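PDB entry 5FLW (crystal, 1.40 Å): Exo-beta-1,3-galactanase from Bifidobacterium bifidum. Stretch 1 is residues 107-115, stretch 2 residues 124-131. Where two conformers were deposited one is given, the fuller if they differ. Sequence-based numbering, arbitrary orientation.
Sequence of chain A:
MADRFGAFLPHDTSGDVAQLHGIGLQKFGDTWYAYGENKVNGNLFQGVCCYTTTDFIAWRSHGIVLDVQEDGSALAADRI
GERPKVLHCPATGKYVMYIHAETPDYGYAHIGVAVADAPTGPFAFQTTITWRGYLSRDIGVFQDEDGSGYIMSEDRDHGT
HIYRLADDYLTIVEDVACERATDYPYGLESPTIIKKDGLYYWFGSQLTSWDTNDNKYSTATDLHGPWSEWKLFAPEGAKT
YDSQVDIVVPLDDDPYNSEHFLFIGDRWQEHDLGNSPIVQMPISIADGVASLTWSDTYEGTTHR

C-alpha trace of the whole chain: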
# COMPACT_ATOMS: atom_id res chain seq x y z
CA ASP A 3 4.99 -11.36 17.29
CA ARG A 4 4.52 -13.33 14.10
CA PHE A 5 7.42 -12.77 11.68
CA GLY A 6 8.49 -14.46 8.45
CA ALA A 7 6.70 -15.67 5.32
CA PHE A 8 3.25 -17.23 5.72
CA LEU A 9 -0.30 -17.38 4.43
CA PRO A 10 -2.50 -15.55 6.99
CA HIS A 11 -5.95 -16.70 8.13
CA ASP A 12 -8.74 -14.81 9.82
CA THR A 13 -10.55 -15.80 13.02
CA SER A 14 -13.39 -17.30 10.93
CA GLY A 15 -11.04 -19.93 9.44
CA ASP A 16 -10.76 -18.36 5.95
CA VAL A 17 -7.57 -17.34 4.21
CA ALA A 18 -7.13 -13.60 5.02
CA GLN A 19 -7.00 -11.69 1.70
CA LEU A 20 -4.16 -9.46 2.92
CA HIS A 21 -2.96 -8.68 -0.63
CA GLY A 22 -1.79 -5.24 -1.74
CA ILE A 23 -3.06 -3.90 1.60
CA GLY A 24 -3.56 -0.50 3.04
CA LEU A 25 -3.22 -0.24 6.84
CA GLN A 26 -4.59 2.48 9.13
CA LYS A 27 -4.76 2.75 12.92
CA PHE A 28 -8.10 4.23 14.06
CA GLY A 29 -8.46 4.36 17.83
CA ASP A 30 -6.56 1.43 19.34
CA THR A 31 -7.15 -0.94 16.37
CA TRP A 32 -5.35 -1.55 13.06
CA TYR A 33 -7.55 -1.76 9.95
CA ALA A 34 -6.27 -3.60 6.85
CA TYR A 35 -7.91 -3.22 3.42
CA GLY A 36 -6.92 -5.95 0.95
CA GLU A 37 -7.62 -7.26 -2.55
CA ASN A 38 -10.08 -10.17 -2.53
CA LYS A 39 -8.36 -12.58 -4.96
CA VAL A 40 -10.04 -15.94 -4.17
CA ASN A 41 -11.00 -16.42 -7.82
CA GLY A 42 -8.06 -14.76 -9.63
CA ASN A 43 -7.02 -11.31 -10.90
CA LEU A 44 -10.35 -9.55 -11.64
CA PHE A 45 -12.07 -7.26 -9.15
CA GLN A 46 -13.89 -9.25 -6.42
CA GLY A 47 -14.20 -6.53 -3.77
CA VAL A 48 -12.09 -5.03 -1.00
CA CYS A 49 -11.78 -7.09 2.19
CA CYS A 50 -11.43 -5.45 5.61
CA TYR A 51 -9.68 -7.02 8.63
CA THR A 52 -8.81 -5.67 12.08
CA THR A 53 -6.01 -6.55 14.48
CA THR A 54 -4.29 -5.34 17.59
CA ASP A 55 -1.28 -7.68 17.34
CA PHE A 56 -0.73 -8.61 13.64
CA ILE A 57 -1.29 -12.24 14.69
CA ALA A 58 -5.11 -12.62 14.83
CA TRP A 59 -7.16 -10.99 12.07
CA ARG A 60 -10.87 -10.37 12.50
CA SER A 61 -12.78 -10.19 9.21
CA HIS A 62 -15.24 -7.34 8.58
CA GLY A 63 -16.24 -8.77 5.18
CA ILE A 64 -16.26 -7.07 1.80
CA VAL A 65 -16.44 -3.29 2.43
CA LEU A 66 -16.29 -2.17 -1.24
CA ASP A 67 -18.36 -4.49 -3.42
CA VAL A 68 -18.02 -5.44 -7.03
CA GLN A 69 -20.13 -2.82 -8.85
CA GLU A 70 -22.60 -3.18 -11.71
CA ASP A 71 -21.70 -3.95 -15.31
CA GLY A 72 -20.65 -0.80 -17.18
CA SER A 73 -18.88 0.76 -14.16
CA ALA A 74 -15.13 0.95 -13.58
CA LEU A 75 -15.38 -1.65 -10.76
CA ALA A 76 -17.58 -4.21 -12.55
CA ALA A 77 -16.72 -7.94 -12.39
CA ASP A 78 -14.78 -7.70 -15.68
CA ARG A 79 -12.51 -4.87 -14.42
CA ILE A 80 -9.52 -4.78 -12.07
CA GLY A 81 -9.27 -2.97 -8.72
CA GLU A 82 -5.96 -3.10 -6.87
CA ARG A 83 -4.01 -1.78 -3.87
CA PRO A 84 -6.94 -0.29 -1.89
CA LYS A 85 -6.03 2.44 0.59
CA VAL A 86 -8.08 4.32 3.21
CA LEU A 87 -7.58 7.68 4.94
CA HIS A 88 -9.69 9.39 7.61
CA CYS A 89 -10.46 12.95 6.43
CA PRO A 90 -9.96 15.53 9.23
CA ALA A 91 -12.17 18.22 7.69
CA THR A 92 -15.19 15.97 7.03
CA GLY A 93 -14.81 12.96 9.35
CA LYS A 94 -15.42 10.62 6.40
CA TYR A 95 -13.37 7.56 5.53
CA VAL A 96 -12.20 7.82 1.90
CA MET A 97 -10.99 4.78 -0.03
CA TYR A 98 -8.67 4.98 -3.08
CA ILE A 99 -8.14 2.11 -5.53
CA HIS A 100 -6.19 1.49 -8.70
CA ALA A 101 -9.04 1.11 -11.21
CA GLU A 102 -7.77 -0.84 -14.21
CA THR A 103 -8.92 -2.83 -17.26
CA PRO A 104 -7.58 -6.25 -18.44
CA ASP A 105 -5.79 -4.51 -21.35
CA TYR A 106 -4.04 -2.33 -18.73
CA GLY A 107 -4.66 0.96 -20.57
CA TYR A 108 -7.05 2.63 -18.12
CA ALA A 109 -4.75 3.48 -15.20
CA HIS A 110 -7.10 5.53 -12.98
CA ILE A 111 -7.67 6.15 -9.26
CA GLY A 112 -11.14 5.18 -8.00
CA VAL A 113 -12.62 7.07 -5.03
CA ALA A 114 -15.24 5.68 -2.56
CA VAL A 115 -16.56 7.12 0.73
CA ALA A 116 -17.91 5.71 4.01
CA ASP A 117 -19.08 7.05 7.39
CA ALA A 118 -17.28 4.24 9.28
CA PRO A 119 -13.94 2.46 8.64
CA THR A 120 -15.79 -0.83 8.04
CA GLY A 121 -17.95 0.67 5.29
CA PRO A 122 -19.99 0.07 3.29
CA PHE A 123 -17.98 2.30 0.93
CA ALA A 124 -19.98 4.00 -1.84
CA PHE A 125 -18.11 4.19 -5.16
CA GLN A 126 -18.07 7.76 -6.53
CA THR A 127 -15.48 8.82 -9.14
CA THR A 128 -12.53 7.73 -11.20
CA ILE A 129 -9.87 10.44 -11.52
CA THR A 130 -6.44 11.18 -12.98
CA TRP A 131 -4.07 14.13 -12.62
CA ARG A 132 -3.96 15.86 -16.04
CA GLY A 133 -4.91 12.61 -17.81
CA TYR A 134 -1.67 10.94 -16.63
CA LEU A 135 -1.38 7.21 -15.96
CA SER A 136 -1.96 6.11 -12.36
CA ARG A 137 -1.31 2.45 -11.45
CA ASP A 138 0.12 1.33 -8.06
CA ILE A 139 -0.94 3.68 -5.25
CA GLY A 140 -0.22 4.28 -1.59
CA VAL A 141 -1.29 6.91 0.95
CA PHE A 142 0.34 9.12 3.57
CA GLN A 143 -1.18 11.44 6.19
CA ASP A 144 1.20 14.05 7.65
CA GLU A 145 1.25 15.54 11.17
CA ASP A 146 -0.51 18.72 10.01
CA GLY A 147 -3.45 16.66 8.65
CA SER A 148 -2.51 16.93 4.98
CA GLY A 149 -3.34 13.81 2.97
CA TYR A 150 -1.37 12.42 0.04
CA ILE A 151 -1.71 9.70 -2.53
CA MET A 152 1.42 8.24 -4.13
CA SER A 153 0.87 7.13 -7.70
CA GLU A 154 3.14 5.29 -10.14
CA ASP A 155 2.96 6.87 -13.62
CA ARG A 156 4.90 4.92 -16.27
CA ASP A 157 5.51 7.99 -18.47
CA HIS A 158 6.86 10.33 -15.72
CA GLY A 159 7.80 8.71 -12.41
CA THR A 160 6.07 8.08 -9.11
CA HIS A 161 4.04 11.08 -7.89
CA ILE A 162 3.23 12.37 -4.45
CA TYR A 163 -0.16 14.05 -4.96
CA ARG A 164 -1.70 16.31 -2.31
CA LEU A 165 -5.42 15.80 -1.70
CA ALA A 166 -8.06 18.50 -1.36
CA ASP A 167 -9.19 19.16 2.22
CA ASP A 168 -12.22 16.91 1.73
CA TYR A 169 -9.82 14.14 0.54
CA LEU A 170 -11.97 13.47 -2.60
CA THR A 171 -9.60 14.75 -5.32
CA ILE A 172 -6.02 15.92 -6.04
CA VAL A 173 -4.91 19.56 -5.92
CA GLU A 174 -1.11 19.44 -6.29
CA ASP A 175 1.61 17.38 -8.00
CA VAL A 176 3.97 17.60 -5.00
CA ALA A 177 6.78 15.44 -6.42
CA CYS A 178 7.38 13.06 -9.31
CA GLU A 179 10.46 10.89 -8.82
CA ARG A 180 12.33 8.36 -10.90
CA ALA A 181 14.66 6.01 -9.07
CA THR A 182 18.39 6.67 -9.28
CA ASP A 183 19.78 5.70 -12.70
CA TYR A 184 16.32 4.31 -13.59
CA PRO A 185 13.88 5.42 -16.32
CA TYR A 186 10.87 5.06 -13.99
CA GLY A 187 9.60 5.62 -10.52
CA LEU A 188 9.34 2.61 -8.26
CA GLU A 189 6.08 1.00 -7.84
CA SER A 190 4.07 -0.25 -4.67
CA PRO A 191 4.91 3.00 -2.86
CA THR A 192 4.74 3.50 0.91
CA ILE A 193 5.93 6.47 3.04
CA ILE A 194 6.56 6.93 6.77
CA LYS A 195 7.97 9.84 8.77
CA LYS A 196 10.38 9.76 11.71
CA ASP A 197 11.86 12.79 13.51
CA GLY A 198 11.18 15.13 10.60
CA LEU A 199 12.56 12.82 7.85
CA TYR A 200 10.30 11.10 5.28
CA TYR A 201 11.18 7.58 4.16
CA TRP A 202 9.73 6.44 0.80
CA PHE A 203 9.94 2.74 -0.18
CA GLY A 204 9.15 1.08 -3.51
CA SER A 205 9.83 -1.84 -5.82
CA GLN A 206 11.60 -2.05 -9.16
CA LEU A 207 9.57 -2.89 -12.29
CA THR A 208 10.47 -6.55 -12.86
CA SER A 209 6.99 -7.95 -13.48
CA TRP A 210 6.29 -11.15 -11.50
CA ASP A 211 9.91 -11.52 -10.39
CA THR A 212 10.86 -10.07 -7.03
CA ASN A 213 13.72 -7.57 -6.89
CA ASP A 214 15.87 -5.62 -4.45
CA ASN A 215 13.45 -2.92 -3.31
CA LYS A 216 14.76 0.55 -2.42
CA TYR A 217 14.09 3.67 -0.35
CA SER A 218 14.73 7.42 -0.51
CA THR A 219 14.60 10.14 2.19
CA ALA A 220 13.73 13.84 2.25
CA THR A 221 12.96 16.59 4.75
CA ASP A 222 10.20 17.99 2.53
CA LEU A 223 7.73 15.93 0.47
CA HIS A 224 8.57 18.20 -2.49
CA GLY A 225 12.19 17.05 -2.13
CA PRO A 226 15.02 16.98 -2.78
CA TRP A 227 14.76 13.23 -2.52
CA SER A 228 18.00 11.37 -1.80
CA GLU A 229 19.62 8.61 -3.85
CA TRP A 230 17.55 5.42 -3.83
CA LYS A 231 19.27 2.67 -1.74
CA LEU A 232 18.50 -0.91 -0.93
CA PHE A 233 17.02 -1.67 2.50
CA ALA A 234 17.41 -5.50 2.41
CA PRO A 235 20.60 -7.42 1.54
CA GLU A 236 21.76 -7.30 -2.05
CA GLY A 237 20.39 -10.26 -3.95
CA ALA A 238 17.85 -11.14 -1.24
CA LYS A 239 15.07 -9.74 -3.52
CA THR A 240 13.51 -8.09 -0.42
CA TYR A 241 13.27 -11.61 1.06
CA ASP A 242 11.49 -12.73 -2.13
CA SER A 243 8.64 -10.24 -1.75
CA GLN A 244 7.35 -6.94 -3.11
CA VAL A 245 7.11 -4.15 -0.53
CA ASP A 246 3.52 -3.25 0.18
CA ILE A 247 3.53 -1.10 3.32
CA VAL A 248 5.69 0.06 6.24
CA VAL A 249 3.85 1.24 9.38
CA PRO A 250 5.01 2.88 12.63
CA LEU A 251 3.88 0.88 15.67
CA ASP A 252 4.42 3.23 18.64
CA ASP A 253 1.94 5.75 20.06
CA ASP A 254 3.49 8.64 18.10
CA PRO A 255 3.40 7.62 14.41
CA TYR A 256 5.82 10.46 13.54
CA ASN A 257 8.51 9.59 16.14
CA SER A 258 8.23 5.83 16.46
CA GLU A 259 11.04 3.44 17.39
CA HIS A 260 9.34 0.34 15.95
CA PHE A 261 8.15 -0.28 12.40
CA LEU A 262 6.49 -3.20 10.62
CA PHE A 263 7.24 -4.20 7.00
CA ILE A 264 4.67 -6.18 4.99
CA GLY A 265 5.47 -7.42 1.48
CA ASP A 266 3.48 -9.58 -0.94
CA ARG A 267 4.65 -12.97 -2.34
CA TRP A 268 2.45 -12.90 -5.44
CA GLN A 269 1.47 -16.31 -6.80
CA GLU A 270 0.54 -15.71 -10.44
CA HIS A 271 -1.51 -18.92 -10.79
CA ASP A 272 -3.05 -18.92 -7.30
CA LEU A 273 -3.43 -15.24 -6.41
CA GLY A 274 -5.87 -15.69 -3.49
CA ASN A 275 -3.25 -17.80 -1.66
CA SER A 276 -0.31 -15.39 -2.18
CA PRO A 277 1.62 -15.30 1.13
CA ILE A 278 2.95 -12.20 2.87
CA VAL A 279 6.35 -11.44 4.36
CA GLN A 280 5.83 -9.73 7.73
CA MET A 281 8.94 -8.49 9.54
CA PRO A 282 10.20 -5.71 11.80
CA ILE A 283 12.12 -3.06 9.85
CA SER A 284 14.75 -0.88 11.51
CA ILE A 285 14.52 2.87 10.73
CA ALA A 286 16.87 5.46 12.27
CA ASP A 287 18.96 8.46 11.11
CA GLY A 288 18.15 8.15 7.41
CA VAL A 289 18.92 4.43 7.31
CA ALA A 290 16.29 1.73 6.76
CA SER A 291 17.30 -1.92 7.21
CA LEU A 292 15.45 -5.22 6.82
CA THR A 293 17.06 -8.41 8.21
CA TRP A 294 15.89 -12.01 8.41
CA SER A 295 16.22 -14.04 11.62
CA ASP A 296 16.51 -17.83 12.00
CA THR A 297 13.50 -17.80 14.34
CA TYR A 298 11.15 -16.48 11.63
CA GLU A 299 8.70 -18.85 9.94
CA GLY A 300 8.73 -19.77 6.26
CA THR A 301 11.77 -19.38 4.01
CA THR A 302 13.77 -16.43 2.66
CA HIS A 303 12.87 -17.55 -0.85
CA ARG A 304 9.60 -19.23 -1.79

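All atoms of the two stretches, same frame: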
# COMPACT_ATOMS: atom_id res chain seq x y z
N GLY A 107 -4.73 -0.39 -20.05
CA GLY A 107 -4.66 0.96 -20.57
C GLY A 107 -5.42 2.01 -19.81
O GLY A 107 -5.33 3.18 -20.17
N TYR A 108 -6.18 1.64 -18.77
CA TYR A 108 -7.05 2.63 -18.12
C TYR A 108 -6.33 3.48 -17.08
O TYR A 108 -6.42 4.72 -17.11
CB TYR A 108 -8.26 1.95 -17.51
CG TYR A 108 -9.35 2.88 -17.01
CD1 TYR A 108 -9.98 3.79 -17.87
CD2 TYR A 108 -9.82 2.80 -15.67
CE1 TYR A 108 -11.04 4.62 -17.41
CE2 TYR A 108 -10.87 3.62 -15.21
CZ TYR A 108 -11.46 4.53 -16.09
OH TYR A 108 -12.51 5.35 -15.69
N ALA A 109 -5.69 2.83 -16.11
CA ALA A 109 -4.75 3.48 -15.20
C ALA A 109 -5.37 4.71 -14.51
O ALA A 109 -4.88 5.84 -14.62
CB ALA A 109 -3.45 3.80 -15.94
N HIS A 110 -6.44 4.47 -13.74
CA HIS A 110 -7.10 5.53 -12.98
C HIS A 110 -7.03 5.25 -11.47
O HIS A 110 -6.71 4.14 -11.03
CB HIS A 110 -8.59 5.63 -13.33
CG HIS A 110 -8.89 6.47 -14.54
ND1 HIS A 110 -8.31 6.24 -15.77
CD2 HIS A 110 -9.78 7.48 -14.73
CE1 HIS A 110 -8.80 7.09 -16.65
NE2 HIS A 110 -9.68 7.87 -16.04
N ILE A 111 -7.38 6.28 -10.69
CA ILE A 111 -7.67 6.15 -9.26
C ILE A 111 -9.19 6.15 -9.11
O ILE A 111 -9.86 7.06 -9.63
CB ILE A 111 -7.08 7.34 -8.46
CG1 ILE A 111 -5.55 7.41 -8.62
CG2 ILE A 111 -7.48 7.25 -6.98
CD1 ILE A 111 -4.89 8.74 -8.20
N GLY A 112 -9.74 5.16 -8.41
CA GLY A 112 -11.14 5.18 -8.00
C GLY A 112 -11.27 5.70 -6.58
O GLY A 112 -10.40 5.46 -5.74
N VAL A 113 -12.36 6.44 -6.32
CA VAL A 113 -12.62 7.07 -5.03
C VAL A 113 -13.99 6.59 -4.52
O VAL A 113 -14.99 6.67 -5.25
CB VAL A 113 -12.60 8.62 -5.13
CG1 VAL A 113 -12.88 9.25 -3.78
CG2 VAL A 113 -11.26 9.12 -5.66
N ALA A 114 -14.02 6.09 -3.26
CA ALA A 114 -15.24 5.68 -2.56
C ALA A 114 -15.23 6.27 -1.15
O ALA A 114 -14.16 6.60 -0.61
CB ALA A 114 -15.39 4.15 -2.49
N VAL A 115 -16.41 6.40 -0.54
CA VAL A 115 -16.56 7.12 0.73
C VAL A 115 -17.47 6.34 1.69
O VAL A 115 -18.49 5.78 1.29
CB VAL A 115 -17.12 8.55 0.51
CG1 VAL A 115 -17.15 9.33 1.81
CG2 VAL A 115 -16.32 9.30 -0.55
N ALA A 124 -19.20 3.69 -0.65
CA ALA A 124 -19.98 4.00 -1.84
C ALA A 124 -19.02 4.52 -2.92
O ALA A 124 -18.33 5.54 -2.72
CB ALA A 124 -21.04 5.05 -1.52
N PHE A 125 -18.98 3.82 -4.05
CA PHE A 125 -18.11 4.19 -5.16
C PHE A 125 -18.61 5.46 -5.85
O PHE A 125 -19.76 5.52 -6.32
CB PHE A 125 -18.10 3.03 -6.15
CG PHE A 125 -17.23 3.24 -7.35
CD1 PHE A 125 -15.99 3.89 -7.25
CD2 PHE A 125 -17.62 2.74 -8.60
CE1 PHE A 125 -15.17 4.05 -8.40
CE2 PHE A 125 -16.80 2.89 -9.73
CZ PHE A 125 -15.59 3.54 -9.63
N GLN A 126 -17.72 6.46 -5.97
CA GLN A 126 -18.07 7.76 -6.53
C GLN A 126 -17.43 8.05 -7.89
O GLN A 126 -18.12 8.02 -8.91
CB GLN A 126 -17.84 8.89 -5.52
CG GLN A 126 -18.72 8.70 -4.30
CD GLN A 126 -18.84 9.92 -3.41
OE1 GLN A 126 -17.95 10.76 -3.35
NE2 GLN A 126 -19.94 9.98 -2.67
N THR A 127 -16.13 8.31 -7.94
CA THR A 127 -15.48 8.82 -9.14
C THR A 127 -14.32 7.91 -9.57
O THR A 127 -13.78 7.11 -8.78
CB THR A 127 -14.87 10.23 -8.88
OG1 THR A 127 -13.99 10.16 -7.74
CG2 THR A 127 -15.95 11.32 -8.68
N THR A 128 -13.90 8.07 -10.83
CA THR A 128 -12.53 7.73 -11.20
C THR A 128 -11.87 9.04 -11.63
O THR A 128 -12.53 9.92 -12.20
CB THR A 128 -12.38 6.64 -12.28
OG1 THR A 128 -12.84 7.15 -13.53
CG2 THR A 128 -13.15 5.39 -11.91
N ILE A 129 -10.58 9.19 -11.28
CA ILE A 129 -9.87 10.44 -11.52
C ILE A 129 -8.45 10.14 -11.99
O ILE A 129 -7.89 9.06 -11.74
CB ILE A 129 -9.82 11.33 -10.24
CG1 ILE A 129 -8.81 10.81 -9.19
CG2 ILE A 129 -11.26 11.54 -9.65
CD1 ILE A 129 -8.73 11.68 -7.91
N THR A 130 -7.87 11.13 -12.67
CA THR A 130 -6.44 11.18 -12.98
C THR A 130 -5.98 12.61 -12.71
O THR A 130 -6.80 13.52 -12.65
CB THR A 130 -6.11 10.84 -14.46
OG1 THR A 130 -6.42 11.96 -15.29
CG2 THR A 130 -6.87 9.64 -14.96
N TRP A 131 -4.67 12.79 -12.55
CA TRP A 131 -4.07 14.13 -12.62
C TRP A 131 -3.69 14.40 -14.07
O TRP A 131 -2.85 13.69 -14.63
CB TRP A 131 -2.85 14.22 -11.71
CG TRP A 131 -2.19 15.57 -11.71
CD1 TRP A 131 -1.02 15.92 -12.34
CD2 TRP A 131 -2.64 16.76 -11.03
NE1 TRP A 131 -0.72 17.25 -12.09
CE2 TRP A 131 -1.69 17.78 -11.28
CE3 TRP A 131 -3.73 17.05 -10.22
CZ2 TRP A 131 -1.83 19.08 -10.76
CZ3 TRP A 131 -3.87 18.34 -9.71
CH2 TRP A 131 -2.93 19.34 -9.99

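Two neighbouring strands of the exo-beta-1,3-galactanase, 110-115 and 124-129, run antiparallel, with 141° between their N-to-C directions and a closest approach of 4.5 Å between axes; together the two stretches bury 661 Å². The backbone ladder carries most of the polar bonding. At one end I111 and I129 form a reciprocal pair: I111 N donates to I129 O (3.0 Å, 169° at the hydrogen) and I129 N donates to I111 O (2.8 Å). At the other end V115 and A124 do the same, V115 N to A124 O at 3.0 Å and A124 N to V115 O at 2.9 Å, the latter nearly straight at 174°.

The middle of the ladder is irregular. V113 N donates to T127 O at 2.9 Å, but the return bond is not a simple match: V113 O lies 2.8 Å from Q126 N, its better donor, and 3.4 Å from T127 N, a weak bond. One carbonyl thus receives two successive amides. The register shifts here by one residue, since G112 lies opposite T128 whereas A114 lies opposite F125, and Q126, with phi/psi of -111/-72, is the extra residue on the second strand; its CA-to-CB bond points sideways.

Between the hydrogen-bonded pairs, alpha carbons approach carbonyl oxygens that already accept an amide. T128 CA is 3.2 Å from I111 O, G112 CA is 3.4 Å from T127 O, and A114 CA is 3.1 Å from A124 O. These CA-H...O contacts supplement the N-H bonds and accompany the close spacing of the non-hydrogen-bonded pairs.

I111, V113, V115, A124, T127 and I129 direct their side chains to one face of the sheet. There I111 CB meets I129 CG1 at 3.9 Å and V113 CG2 reaches I129 CD1 at 4.2 Å, an apolar patch in which I129 touches both neighbours. T127 is less well matched: its OG1 sits 3.3 Å from V113 CB, a carbon that offers it no hydrogen bond.

The opposite face carries A114, F125 and T128. G112 has no side chain, and the F125 ring approaches it edge-on, with CE1 4.2 Å from G112 CA; an ideal beta carbon on G112 would lie only 3.4 Å from that same CE1, a tight fit. A114 CB packs 3.8 Å from F125 CA.

Beyond the ladder, Y108 and H110 extend the contact. Although the CA-to-CB bond of Y108 points sideways, its t rotamer brings the phenol end nearer, and Y108 OH and T128 OG1 share a hydrogen bond of 2.8 Å in which either may be the donor. H110 is anchored within its own stretch, its ND1 donating to Y108 O at 2.8 Å. With the imidazole so held, the T130 methyl lies over one face: T130 CG2 is 3.5 Å from the ring centroid and 8° off the normal, a CH-pi contact. T130 OG1 hydrogen-bonds elsewhere in the structure.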